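Local coordinates for peroxidase (Cellulomonas bogoriensis 69B4 = DSM 16987, PDB 6QZO), which binds heme b and probably works as a DyP-type peroxidase, using peroxide to oxidise its substrates, at residues P120-P125 against V363-G368; V233-M238 against Y312-P317. All blocks are in the same frame, centred on the assembly; numbering follows the deposited sequence.

Overall arrangement
Contact 1 and contact 2 both lean on the antiparallel sheet of the C-terminal part of the chain, whose strands 356-366 and 229-238 are neighbours. Contact 1 sets the loop 120-125 against the end of strand 356-366. Contact 2 spans strand 229-238 and strand 306-314. Their centres lie 24 Å apart, and their nearest atoms about 5 Å apart without touching. Along the chain, contact 2 is nested inside the loop closed by contact 1. The heme belongs to contact 2, where I236 and M238 line its pocket. In contact 1 the side chain of V363 stays about 12 Å from the heme.

Contact 1. Residues P120-P125 against V363-G368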
ATOM      1  N   PRO A 120      -3.871  29.275  17.448  1.00 22.87           N
ATOM      2  CA  PRO A 120      -3.374  28.942  18.786  1.00 22.64           C
ATOM      3  C   PRO A 120      -1.843  29.080  18.851  1.00 22.48           C
ATOM      4  O   PRO A 120      -1.199  28.986  17.815  1.00 22.13           O
ATOM      5  CB  PRO A 120      -3.817  27.490  18.999  1.00 22.40           C
ATOM      6  CG  PRO A 120      -4.095  26.958  17.596  1.00 21.73           C
ATOM      7  CD  PRO A 120      -4.545  28.147  16.781  1.00 21.88           C
ATOM      8  N   ALA A 121      -1.303  29.345  20.041  1.00 22.45           N
ATOM      9  CA  ALA A 121       0.140  29.548  20.306  1.00 22.57           C
ATOM     10  C   ALA A 121       0.960  28.344  19.811  1.00 22.16           C
ATOM     11  O   ALA A 121       2.137  28.523  19.453  1.00 22.21           O
ATOM     12  CB  ALA A 121       0.368  29.778  21.782  1.00 23.09           C
ATOM     13  N   TRP A 122       0.374  27.146  19.795  1.00 21.61           N
ATOM     14  CA  TRP A 122       1.088  25.888  19.450  1.00 21.00           C
ATOM     15  C   TRP A 122       1.028  25.567  17.944  1.00 20.50           C
ATOM     16  O   TRP A 122       1.577  24.550  17.561  1.00 20.73           O
ATOM     17  CB  TRP A 122       0.561  24.735  20.308  1.00 20.73           C
ATOM     18  CG  TRP A 122      -0.923  24.570  20.345  1.00 20.67           C
ATOM     19  CD1 TRP A 122      -1.754  24.883  21.383  1.00 21.11           C
ATOM     20  CD2 TRP A 122      -1.764  24.022  19.310  1.00 20.00           C
ATOM     21  NE1 TRP A 122      -3.050  24.570  21.068  1.00 20.92           N
ATOM     22  CE2 TRP A 122      -3.086  24.035  19.808  1.00 20.20           C
ATOM     23  CE3 TRP A 122      -1.537  23.541  18.017  1.00 19.40           C
ATOM     24  CZ2 TRP A 122      -4.165  23.581  19.057  1.00 19.96           C
ATOM     25  CZ3 TRP A 122      -2.602  23.095  17.275  1.00 19.23           C
ATOM     26  CH2 TRP A 122      -3.898  23.127  17.782  1.00 19.44           C
ATOM     27  N   LEU A 123       0.423  26.405  17.110  1.00 20.31           N
ATOM     28  CA  LEU A 123       0.300  26.113  15.651  1.00 20.00           C
ATOM     29  C   LEU A 123       1.525  26.667  14.925  1.00 20.14           C
ATOM     30  O   LEU A 123       1.456  27.796  14.411  1.00 20.58           O
ATOM     31  CB  LEU A 123      -0.988  26.698  15.070  1.00 19.87           C
ATOM     32  CG  LEU A 123      -1.234  26.350  13.609  1.00 19.77           C
ATOM     33  CD1 LEU A 123      -1.203  24.843  13.428  1.00 19.35           C
ATOM     34  CD2 LEU A 123      -2.550  26.928  13.117  1.00 20.03           C
ATOM     35  N   HIS A 124       2.606  25.882  14.918  1.00 19.94           N
ATOM     36  CA  HIS A 124       3.916  26.219  14.309  1.00 20.14           C
ATOM     37  C   HIS A 124       4.708  24.924  14.179  1.00 19.88           C
ATOM     38  O   HIS A 124       4.433  23.963  14.892  1.00 19.88           O
ATOM     39  CB  HIS A 124       4.657  27.286  15.153  1.00 20.71           C
ATOM     40  CG  HIS A 124       4.943  26.852  16.550  1.00 20.72           C
ATOM     41  ND1 HIS A 124       5.825  25.838  16.835  1.00 20.62           N
ATOM     42  CD2 HIS A 124       4.478  27.265  17.737  1.00 21.25           C
ATOM     43  CE1 HIS A 124       5.878  25.629  18.143  1.00 20.83           C
ATOM     44  NE2 HIS A 124       5.060  26.491  18.722  1.00 21.37           N
ATOM     45  N   PRO A 125       5.706  24.835  13.270  1.00 20.12           N
ATOM     46  CA  PRO A 125       6.566  23.645  13.218  1.00 19.80           C
ATOM     47  C   PRO A 125       7.171  23.350  14.595  1.00 20.30           C
ATOM     48  O   PRO A 125       7.423  24.279  15.348  1.00 20.81           O
ATOM     49  CB  PRO A 125       7.659  24.037  12.218  1.00 19.98           C
ATOM     50  CG  PRO A 125       6.990  25.107  11.339  1.00 20.00           C
ATOM     51  CD  PRO A 125       6.036  25.847  12.248  1.00 20.08           C
ATOM     52  N   VAL A 363       2.775  19.967  11.882  1.00 11.89           N
ATOM     53  CA  VAL A 363       1.828  20.296  12.982  1.00 12.06           C
ATOM     54  C   VAL A 363       0.581  20.900  12.352  1.00 12.02           C
ATOM     55  O   VAL A 363       0.737  21.732  11.446  1.00 12.09           O
ATOM     56  CB  VAL A 363       2.465  21.258  14.003  1.00 12.41           C
ATOM     57  CG1 VAL A 363       1.557  21.479  15.187  1.00 12.60           C
ATOM     58  CG2 VAL A 363       3.826  20.750  14.445  1.00 12.42           C
ATOM     59  N   PHE A 364      -0.594  20.474  12.816  1.00 12.03           N
ATOM     60  CA  PHE A 364      -1.912  20.945  12.317  1.00 12.13           C
ATOM     61  C   PHE A 364      -2.852  21.168  13.498  1.00 12.59           C
ATOM     62  O   PHE A 364      -2.750  20.453  14.526  1.00 12.51           O
ATOM     63  CB  PHE A 364      -2.540  19.934  11.358  1.00 11.68           C
ATOM     64  CG  PHE A 364      -1.666  19.619  10.176  1.00 11.36           C
ATOM     65  CD1 PHE A 364      -1.684  20.417   9.051  1.00 11.39           C
ATOM     66  CD2 PHE A 364      -0.800  18.542  10.207  1.00 11.09           C
ATOM     67  CE1 PHE A 364      -0.863  20.134   7.970  1.00 11.26           C
ATOM     68  CE2 PHE A 364       0.013  18.270   9.124  1.00 10.93           C
ATOM     69  CZ  PHE A 364      -0.018  19.058   8.014  1.00 10.99           C
ATOM     70  N   ALA A 365      -3.730  22.162  13.337  1.00 13.15           N
ATOM     71  CA  ALA A 365      -4.879  22.418  14.234  1.00 13.64           C
ATOM     72  C   ALA A 365      -6.085  21.713  13.623  1.00 13.76           C
ATOM     73  O   ALA A 365      -6.326  21.888  12.425  1.00 13.82           O
ATOM     74  CB  ALA A 365      -5.103  23.896  14.368  1.00 13.99           C
ATOM     75  N   VAL A 366      -6.794  20.938  14.426  1.00 14.14           N
ATOM     76  CA  VAL A 366      -7.914  20.082  13.967  1.00 14.36           C
ATOM     77  C   VAL A 366      -9.206  20.692  14.489  1.00 15.34           C
ATOM     78  O   VAL A 366      -9.459  20.692  15.698  1.00 15.71           O
ATOM     79  CB  VAL A 366      -7.694  18.636  14.451  1.00 14.05           C
ATOM     80  CG1 VAL A 366      -8.855  17.726  14.086  1.00 14.15           C
ATOM     81  CG2 VAL A 366      -6.384  18.086  13.897  1.00 13.53           C
ATOM     82  N   PRO A 367     -10.067  21.243  13.603  1.00 15.91           N
ATOM     83  CA  PRO A 367     -11.364  21.740  14.024  1.00 16.61           C
ATOM     84  C   PRO A 367     -12.153  20.662  14.767  1.00 17.19           C
ATOM     85  O   PRO A 367     -11.849  19.465  14.620  1.00 17.62           O
ATOM     86  CB  PRO A 367     -12.099  22.088  12.725  1.00 16.59           C
ATOM     87  CG  PRO A 367     -11.006  22.270  11.705  1.00 16.19           C
ATOM     88  CD  PRO A 367      -9.847  21.412  12.162  1.00 15.74           C
ATOM     89  N   GLY A 368     -13.153  21.112  15.524  1.00 17.77           N
ATOM     90  CA  GLY A 368     -14.147  20.241  16.159  1.00 18.16           C
ATOM     91  C   GLY A 368     -15.002  19.606  15.088  1.00 18.25           C
ATOM     92  O   GLY A 368     -14.767  19.906  13.911  1.00 18.33           O
TER
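H124 ND1 is gripped by one nearly straight hydrogen bond, to P125 O at 2.7 Å, with an N-H...O angle of 165°. The acceptor lies in the imidazole plane, but the donor sits above the carbonyl plane of P125. The other ring nitrogen, H124 NE2, is hydrogen-bonded to D336 OD2 of helix 335-338. The backbone carbonyl of H124 meets the other segment: its O touches V363 CG2 at 3.3 Å, a carbon contact with no hydrogen bond. A type I turn from P120 to L123, closed by L123 N to P120 O, overlaps an inverse gamma turn centred on L123. This loop of the N-terminal ferredoxin-like half packs on strand 356-366 of the C-terminal half, beside the place where A365 pairs with F105 of the N-terminal sheet. W122 holds CG in the crowded position between N and C (chi1 50°), which brings the six-membered end of its indole to the strand, obliquely. There CH2 meets A365 CB at 3.7 Å. P120 CB lies on one face of the same indole. L123, with CG anti to the backbone N, lays CD1 alongside the strand backbone, 3.7 Å from A365 N.

Contact 2. Residues V233-M238 against Y312-P317; sequences VRRIAM and YDEAPP. With HEM (protoporphyrin IX containing Fe), chain I.
Y312 heads the segment with its ring carried across to strand 233-238, CG in the crowded position between N and C (chi1 81°). The guanidinium of R235 lies flat over the ring centre, planes 19° apart. R235 CZ stands 3.9 Å from the centroid of the Y312 ring, a cation-pi stack. R235 reaches there on a chain extended from CG to NE; its NH1 bonds to Q176 OE1, and W138 adds a cation-pi contact. At the tip of the ring, Y312 OH packs against A237 CA at 3.2 Å. An alanine in place of Y312 would remove the ring, and the R235 guanidinium would probably lose a cation-pi partner and be held flat less firmly. Both strands belong to one ferredoxin-like sheet of the DyP fold, with strand 323-332 between them, so side chains bridge the gap. D313 turns away; its OD1 is hydrogen-bonded to S324 OG. E314, bent at chi2, sets CG at the guanidinium edge, 3.5 Å from R235 NH2. Its OE2 makes a long salt bridge to that nitrogen, 3.9 Å, and a water bridges the pair, accepting from R235 NH1 and donating to E314 OE2. I236 points away from Y312, and its CD1 meets heme CMC at 3.5 Å.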
ATOM      1  N   VAL A 233       2.401  14.903  12.807  1.00 17.34           N
ATOM      2  CA  VAL A 233       2.860  13.819  11.906  1.00 16.59           C
ATOM      3  C   VAL A 233       4.382  13.874  11.838  1.00 16.39           C
ATOM      4  O   VAL A 233       4.902  14.840  11.252  1.00 16.28           O
ATOM      5  CB  VAL A 233       2.242  13.947  10.505  1.00 16.70           C
ATOM      6  CG1 VAL A 233       2.690  12.845   9.568  1.00 16.46           C
ATOM      7  CG2 VAL A 233       0.732  13.969  10.585  1.00 16.90           C
ATOM      8  N   ARG A 234       5.043  12.884  12.450  1.00 16.15           N
ATOM      9  CA  ARG A 234       6.481  12.599  12.250  1.00 16.19           C
ATOM     10  C   ARG A 234       6.597  11.347  11.376  1.00 16.00           C
ATOM     11  O   ARG A 234       6.047  10.288  11.760  1.00 16.76           O
ATOM     12  CB  ARG A 234       7.186  12.358  13.581  1.00 16.36           C
ATOM     13  CG  ARG A 234       7.040  13.485  14.585  1.00 16.68           C
ATOM     14  CD  ARG A 234       7.994  14.631  14.344  1.00 16.81           C
ATOM     15  NE  ARG A 234       9.305  14.421  14.897  1.00 17.09           N
ATOM     16  CZ  ARG A 234      10.282  15.315  14.900  1.00 17.07           C
ATOM     17  NH1 ARG A 234      10.139  16.497  14.316  1.00 17.19           N
ATOM     18  NH2 ARG A 234      11.419  14.981  15.478  1.00 17.14           N
ATOM     19  N   ARG A 235       7.241  11.481  10.227  1.00 15.85           N
ATOM     20  CA  ARG A 235       7.702  10.342   9.398  1.00 15.84           C
ATOM     21  C   ARG A 235       9.027   9.889  10.000  1.00 16.48           C
ATOM     22  O   ARG A 235      10.001  10.675   9.933  1.00 17.22           O
ATOM     23  CB  ARG A 235       7.866  10.780   7.943  1.00 15.36           C
ATOM     24  CG  ARG A 235       7.975   9.630   6.960  1.00 15.17           C
ATOM     25  CD  ARG A 235       8.178  10.123   5.548  1.00 14.85           C
ATOM     26  NE  ARG A 235       8.369   9.057   4.580  1.00 14.77           N
ATOM     27  CZ  ARG A 235       7.414   8.281   4.079  1.00 14.61           C
ATOM     28  NH1 ARG A 235       6.155   8.401   4.473  1.00 14.34           N
ATOM     29  NH2 ARG A 235       7.712   7.363   3.172  1.00 14.86           N
ATOM     30  N   ILE A 236       9.059   8.723  10.640  1.00 16.79           N
ATOM     31  CA  ILE A 236      10.271   8.273  11.384  1.00 17.45           C
ATOM     32  C   ILE A 236      10.781   7.003  10.707  1.00 17.67           C
ATOM     33  O   ILE A 236      10.096   5.972  10.778  1.00 17.47           O
ATOM     34  CB  ILE A 236      10.016   8.083  12.894  1.00 17.49           C
ATOM     35  CG1 ILE A 236       9.229   9.251  13.491  1.00 17.31           C
ATOM     36  CG2 ILE A 236      11.338   7.893  13.617  1.00 17.85           C
ATOM     37  CD1 ILE A 236       8.867   9.052  14.952  1.00 17.62           C
ATOM     38  N   ALA A 237      11.951   7.121  10.066  1.00 17.96           N
ATOM     39  CA  ALA A 237      12.607   6.038   9.312  1.00 18.18           C
ATOM     40  C   ALA A 237      13.234   5.050  10.299  1.00 18.23           C
ATOM     41  O   ALA A 237      13.782   5.504  11.349  1.00 18.47           O
ATOM     42  CB  ALA A 237      13.626   6.628   8.390  1.00 18.49           C
ATOM     43  N   MET A 238      13.149   3.753   9.986  1.00 18.04           N
ATOM     44  CA  MET A 238      13.808   2.668  10.764  1.00 18.10           C
ATOM     45  C   MET A 238      15.024   2.190   9.977  1.00 18.10           C
ATOM     46  O   MET A 238      14.890   1.868   8.789  1.00 17.14           O
ATOM     47  CB  MET A 238      12.856   1.501  11.005  1.00 18.09           C
ATOM     48  CG  MET A 238      11.695   1.848  11.874  1.00 17.79           C
ATOM     49  SD  MET A 238      10.380   0.608  11.707  1.00 18.11           S
ATOM     50  CE  MET A 238       9.438   0.976  13.189  1.00 17.71           C
ATOM     51  N   TYR A 312       4.900   2.316   7.524  1.00 15.37           N
ATOM     52  CA  TYR A 312       5.164   2.653   6.107  1.00 15.44           C
ATOM     53  C   TYR A 312       6.290   1.751   5.604  1.00 16.04           C
ATOM     54  O   TYR A 312       7.195   1.402   6.356  1.00 16.39           O
ATOM     55  CB  TYR A 312       5.397   4.150   5.905  1.00 15.10           C
ATOM     56  CG  TYR A 312       6.760   4.695   6.204  1.00 15.01           C
ATOM     57  CD1 TYR A 312       7.794   4.576   5.292  1.00 15.22           C
ATOM     58  CD2 TYR A 312       6.998   5.431   7.356  1.00 14.99           C
ATOM     59  CE1 TYR A 312       9.051   5.103   5.549  1.00 15.39           C
ATOM     60  CE2 TYR A 312       8.238   5.988   7.615  1.00 15.10           C
ATOM     61  CZ  TYR A 312       9.271   5.828   6.708  1.00 15.41           C
ATOM     62  OH  TYR A 312      10.499   6.376   6.967  1.00 15.82           O
ATOM     63  N   ASP A 313       6.160   1.357   4.349  1.00 16.62           N
ATOM     64  CA  ASP A 313       7.065   0.431   3.637  1.00 17.45           C
ATOM     65  C   ASP A 313       7.039   0.846   2.175  1.00 17.74           C
ATOM     66  O   ASP A 313       6.038   0.559   1.536  1.00 17.68           O
ATOM     67  CB  ASP A 313       6.636  -1.016   3.873  1.00 17.65           C
ATOM     68  CG  ASP A 313       7.657  -2.028   3.394  1.00 17.87           C
ATOM     69  OD1 ASP A 313       8.824  -1.808   3.697  1.00 17.71           O
ATOM     70  OD2 ASP A 313       7.282  -3.019   2.713  1.00 18.38           O
ATOM     71  N   GLU A 314       8.062   1.554   1.707  1.00 18.99           N
ATOM     72  CA  GLU A 314       8.096   2.122   0.332  1.00 19.98           C
ATOM     73  C   GLU A 314       8.983   1.269  -0.559  1.00 20.71           C
ATOM     74  O   GLU A 314       9.851   0.587  -0.018  1.00 21.88           O
ATOM     75  CB  GLU A 314       8.618   3.571   0.350  1.00 20.33           C
ATOM     76  CG  GLU A 314       7.740   4.518   1.126  1.00 20.75           C
ATOM     77  CD  GLU A 314       6.263   4.478   0.760  1.00 21.71           C
ATOM     78  OE1 GLU A 314       5.916   4.296  -0.417  1.00 21.89           O
ATOM     79  OE2 GLU A 314       5.460   4.610   1.667  1.00 23.65           O
ATOM     80  N   ALA A 315       8.780   1.342  -1.871  1.00 21.48           N
ATOM     81  CA  ALA A 315       9.766   0.879  -2.865  1.00 22.40           C
ATOM     82  C   ALA A 315      11.092   1.502  -2.457  1.00 23.58           C
ATOM     83  O   ALA A 315      11.156   2.719  -2.285  1.00 23.98           O
ATOM     84  CB  ALA A 315       9.352   1.275  -4.256  1.00 22.28           C
ATOM     85  N   PRO A 316      12.151   0.704  -2.187  1.00 24.22           N
ATOM     86  CA  PRO A 316      13.403   1.255  -1.673  1.00 24.70           C
ATOM     87  C   PRO A 316      14.174   2.094  -2.691  1.00 25.86           C
ATOM     88  O   PRO A 316      14.086   1.856  -3.891  1.00 25.94           O
ATOM     89  CB  PRO A 316      14.201  -0.006  -1.301  1.00 24.55           C
ATOM     90  CG  PRO A 316      13.678  -1.042  -2.268  1.00 24.69           C
ATOM     91  CD  PRO A 316      12.196  -0.757  -2.333  1.00 24.63           C
ATOM     92  N   PRO A 317      15.024   3.040  -2.228  1.00 27.07           N
ATOM     93  CA  PRO A 317      15.858   3.833  -3.130  1.00 27.95           C
ATOM     94  C   PRO A 317      16.956   2.953  -3.715  1.00 30.16           C
ATOM     95  O   PRO A 317      17.200   1.851  -3.222  1.00 29.43           O
ATOM     96  CB  PRO A 317      16.438   4.926  -2.223  1.00 27.76           C
ATOM     97  CG  PRO A 317      16.498   4.250  -0.850  1.00 27.64           C
ATOM     98  CD  PRO A 317      15.275   3.348  -0.807  1.00 26.79           C
TER
HETATM   99  CHA HEM I 401       5.978   3.535  23.533  1.00 21.48           C
HETATM  100  CHB HEM I 401       8.100   2.257  19.407  1.00 20.86           C
HETATM  101  CHC HEM I 401       8.851   6.914  18.365  1.00 21.18           C
HETATM  102  CHD HEM I 401       6.365   8.204  22.289  1.00 21.01           C
HETATM  103  C1A HEM I 401       6.519   2.800  22.515  1.00 21.52           C
HETATM  104  C2A HEM I 401       6.641   1.379  22.524  1.00 22.09           C
HETATM  105  C3A HEM I 401       7.254   1.028  21.365  1.00 22.42           C
HETATM  106  C4A HEM I 401       7.477   2.214  20.632  1.00 21.66           C
HETATM  107  CMA HEM I 401       7.623  -0.369  20.905  1.00 22.73           C
HETATM  108  CAA HEM I 401       6.232   0.433  23.638  1.00 22.01           C
HETATM  109  CBA HEM I 401       4.791  -0.065  23.526  1.00 22.17           C
HETATM  110  CGA HEM I 401       3.854   1.050  23.860  1.00 22.43           C
HETATM  111  O1A HEM I 401       3.427   1.751  22.900  1.00 22.60           O
HETATM  112  O2A HEM I 401       3.535   1.268  25.063  1.00 22.60           O
HETATM  113  C1B HEM I 401       8.486   3.439  18.787  1.00 20.63           C
HETATM  114  C2B HEM I 401       9.185   3.441  17.550  1.00 21.56           C
HETATM  115  C3B HEM I 401       9.413   4.761  17.241  1.00 20.70           C
HETATM  116  C4B HEM I 401       8.826   5.528  18.347  1.00 20.59           C
HETATM  117  CMB HEM I 401       9.577   2.212  16.735  1.00 20.86           C
HETATM  118  CAB HEM I 401      10.023   5.382  16.049  1.00 20.57           C
HETATM  119  CBB HEM I 401      10.273   4.724  14.916  1.00 20.77           C
HETATM  120  C1C HEM I 401       8.236   7.683  19.325  1.00 20.77           C
HETATM  121  C2C HEM I 401       8.243   9.077  19.328  1.00 20.54           C
HETATM  122  C3C HEM I 401       7.545   9.492  20.438  1.00 20.97           C
HETATM  123  C4C HEM I 401       7.098   8.295  21.126  1.00 20.39           C
HETATM  124  CMC HEM I 401       8.880  10.020  18.344  1.00 20.55           C
HETATM  125  CAC HEM I 401       7.424  10.962  20.625  1.00 21.34           C
HETATM  126  CBC HEM I 401       6.798  11.563  21.600  1.00 21.86           C
HETATM  127  C1D HEM I 401       6.065   6.994  22.947  1.00 20.53           C
HETATM  128  C2D HEM I 401       5.306   6.953  24.211  1.00 21.30           C
HETATM  129  C3D HEM I 401       5.216   5.659  24.569  1.00 22.12           C
HETATM  130  C4D HEM I 401       5.913   4.919  23.503  1.00 21.52           C
HETATM  131  CMD HEM I 401       4.743   8.097  25.036  1.00 20.80           C
HETATM  132  CAD HEM I 401       4.523   5.103  25.819  1.00 22.82           C
HETATM  133  CBD HEM I 401       5.511   5.027  27.002  1.00 23.71           C
HETATM  134  CGD HEM I 401       4.924   4.539  28.322  1.00 24.49           C
HETATM  135  O1D HEM I 401       4.266   5.312  29.051  1.00 24.26           O
HETATM  136  O2D HEM I 401       5.116   3.359  28.731  1.00 25.66           O
HETATM  137  NA  HEM I 401       7.033   3.293  21.351  1.00 21.20           N
HETATM  138  NB  HEM I 401       8.301   4.685  19.223  1.00 20.73           N
HETATM  139  NC  HEM I 401       7.557   7.212  20.409  1.00 20.30           N
HETATM  140  ND  HEM I 401       6.398   5.750  22.575  1.00 21.05           N
HETATM  141 FE   HEM I 401       7.343   5.223  21.023  1.00 20.92          FE
HETATM  142  O   HOH W   1       4.410   6.912   2.759  1.00 10.73           O